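Local coordinates for regulator of nonsense transcripts 2 (Homo sapiens, PDB 4CEK), which acts in nonsense-mediated mRNA decay as the factor UPF2, one of whose three MIF4G domains, the second, is the helical module described here, at residues Met240-Phe245 / Ser275-Gln280. Residues are numbered along the deposited sequence; the frame is centred on the assembly and turned at random.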
loop_
_atom_site.group_PDB
_atom_site.type_symbol
_atom_site.label_atom_id
_atom_site.label_comp_id
_atom_site.label_asym_id
_atom_site.label_seq_id
_atom_site.Cartn_x
_atom_site.Cartn_y
_atom_site.Cartn_z
ATOM N N MET A 240 7.063 -7.606 13.357
ATOM C CA MET A 240 6.488 -8.962 13.229
ATOM C C MET A 240 7.282 -9.875 12.313
ATOM O O MET A 240 7.380 -11.086 12.540
ATOM C CB MET A 240 5.040 -8.927 12.719
ATOM C CG MET A 240 4.041 -8.465 13.768
ATOM S SD MET A 240 4.288 -9.193 15.422
ATOM C CE MET A 240 3.818 -10.905 15.076
ATOM N N LEU A 241 7.779 -9.308 11.229
ATOM C CA LEU A 241 8.563 -10.066 10.280
ATOM C C LEU A 241 9.938 -10.432 10.922
ATOM O O LEU A 241 10.440 -11.480 10.662
ATOM C CB LEU A 241 8.743 -9.252 9.000
ATOM C CG LEU A 241 7.519 -9.021 8.106
ATOM C CD1 LEU A 241 7.861 -8.089 6.975
ATOM C CD2 LEU A 241 6.955 -10.334 7.534
ATOM N N LEU A 242 10.532 -9.573 11.753
ATOM C CA LEU A 242 11.796 -9.898 12.388
ATOM C C LEU A 242 11.694 -10.934 13.527
ATOM O O LEU A 242 12.713 -11.403 14.000
ATOM C CB LEU A 242 12.498 -8.655 12.927
ATOM C CG LEU A 242 12.892 -7.579 11.927
ATOM C CD1 LEU A 242 14.024 -6.740 12.499
ATOM C CD2 LEU A 242 13.293 -8.139 10.582
ATOM N N SER A 243 10.493 -11.297 13.964
ATOM C CA SER A 243 10.352 -12.232 15.079
ATOM C C SER A 243 10.493 -13.666 14.619
ATOM O O SER A 243 10.998 -14.496 15.352
ATOM C CB SER A 243 9.007 -12.036 15.777
ATOM O OG SER A 243 8.935 -10.744 16.357
ATOM N N ASP A 244 10.010 -13.959 13.419
ATOM C CA ASP A 244 10.241 -15.248 12.790
ATOM C C ASP A 244 10.922 -14.950 11.446
ATOM O O ASP A 244 10.293 -14.924 10.382
ATOM C CB ASP A 244 8.929 -16.032 12.632
ATOM C CG ASP A 244 9.109 -17.343 11.855
ATOM O OD1 ASP A 244 10.158 -18.018 12.017
ATOM O OD2 ASP A 244 8.195 -17.688 11.067
ATOM N N PHE A 245 12.232 -14.758 11.520
ATOM C CA PHE A 245 13.032 -14.291 10.392
ATOM C C PHE A 245 13.428 -15.421 9.436
ATOM O O PHE A 245 14.580 -15.830 9.368
ATOM C CB PHE A 245 14.265 -13.559 10.940
ATOM C CG PHE A 245 14.777 -12.465 10.055
ATOM C CD1 PHE A 245 13.916 -11.514 9.518
ATOM C CD2 PHE A 245 16.133 -12.358 9.791
ATOM C CE1 PHE A 245 14.399 -10.496 8.719
ATOM C CE2 PHE A 245 16.618 -11.337 9.005
ATOM C CZ PHE A 245 15.753 -10.405 8.470
ATOM N N SER A 275 16.305 2.456 12.804
ATOM C CA SER A 275 17.715 2.178 12.963
ATOM C C SER A 275 17.990 1.010 13.865
ATOM O O SER A 275 18.806 0.156 13.550
ATOM C CB SER A 275 18.401 3.387 13.552
ATOM O OG SER A 275 19.725 3.028 13.809
ATOM N N VAL A 276 17.293 0.948 14.990
ATOM C CA VAL A 276 17.437 -0.205 15.864
ATOM C C VAL A 276 17.079 -1.467 15.096
ATOM O O VAL A 276 17.808 -2.465 15.158
ATOM C CB VAL A 276 16.581 -0.096 17.155
ATOM C CG1 VAL A 276 16.629 -1.408 17.914
ATOM C CG2 VAL A 276 17.094 1.014 18.035
ATOM N N LEU A 277 15.969 -1.425 14.360
ATOM C CA LEU A 277 15.474 -2.624 13.683
ATOM C C LEU A 277 16.379 -3.011 12.508
ATOM O O LEU A 277 16.532 -4.196 12.203
ATOM C CB LEU A 277 14.005 -2.439 13.211
ATOM C CG LEU A 277 12.896 -2.376 14.308
ATOM C CD1 LEU A 277 11.498 -2.052 13.759
ATOM C CD2 LEU A 277 12.830 -3.647 15.151
ATOM N N LEU A 278 16.941 -2.008 11.827
ATOM C CA LEU A 278 17.896 -2.245 10.722
ATOM C C LEU A 278 19.134 -2.970 11.234
ATOM O O LEU A 278 19.589 -3.933 10.602
ATOM C CB LEU A 278 18.318 -0.934 10.058
ATOM C CG LEU A 278 17.276 -0.259 9.201
ATOM C CD1 LEU A 278 17.767 1.133 8.744
ATOM C CD2 LEU A 278 16.885 -1.149 8.048
ATOM N N GLU A 279 19.628 -2.528 12.395
ATOM C CA GLU A 279 20.779 -3.165 13.053
ATOM C C GLU A 279 20.435 -4.539 13.575
ATOM O O GLU A 279 21.284 -5.417 13.536
ATOM C CB GLU A 279 21.362 -2.314 14.195
ATOM C CG GLU A 279 21.887 -0.947 13.787
ATOM C CD GLU A 279 23.096 -0.970 12.831
ATOM O OE1 GLU A 279 24.002 -1.825 12.988
ATOM O OE2 GLU A 279 23.143 -0.100 11.918
ATOM N N GLN A 280 19.206 -4.773 14.030
ATOM C CA GLN A 280 18.840 -6.154 14.409
ATOM C C GLN A 280 18.794 -7.113 13.229
ATOM O O GLN A 280 19.050 -8.311 13.391
ATOM C CB GLN A 280 17.484 -6.228 15.091
ATOM C CG GLN A 280 17.424 -5.599 16.470
ATOM C CD GLN A 280 16.001 -5.607 17.025
ATOM O OE1 GLN A 280 15.159 -6.415 16.600
ATOM N NE2 GLN A 280 15.724 -4.702 17.964
#
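Leu242 of helix 231-243 reaches across to helix 268-287 with a single methyl group. Its CD1 lies 3.6 Å from the backbone O of Leu277, and the same methyl comes within 4.2 Å of Leu277 CD2. With CG anti to the carbonyl carbon (chi1 -61°) and chi2 at -157°, CD1 is brought to the Leu277 side. This is the tight part of the contact: both leucines are buried, and Met281, one turn beyond Leu277, also packs on Leu242. Phe245 touches Met281 and Lys284 farther along helix 268-287, with Ile250 and Val298 from the two neighbouring helices.

The looser side belongs to Gln280. It is partly exposed, and its OE1 is 4.3 Å from Leu242 CD1, too far for more than grazing contact. The nearest pair of CA atoms, Leu242 CA and Gln280 CA, is 8.2 Å apart. Helices 231-243 and 268-287 of this all-helical MIF4G domain, with helix 247-266 between them in sequence, thus meet here through side chains; between the two segments no hydrogen bond or salt bridge is made, and only 106 Å² is buried, so the contact probably rests on apolar packing and exclusion of water.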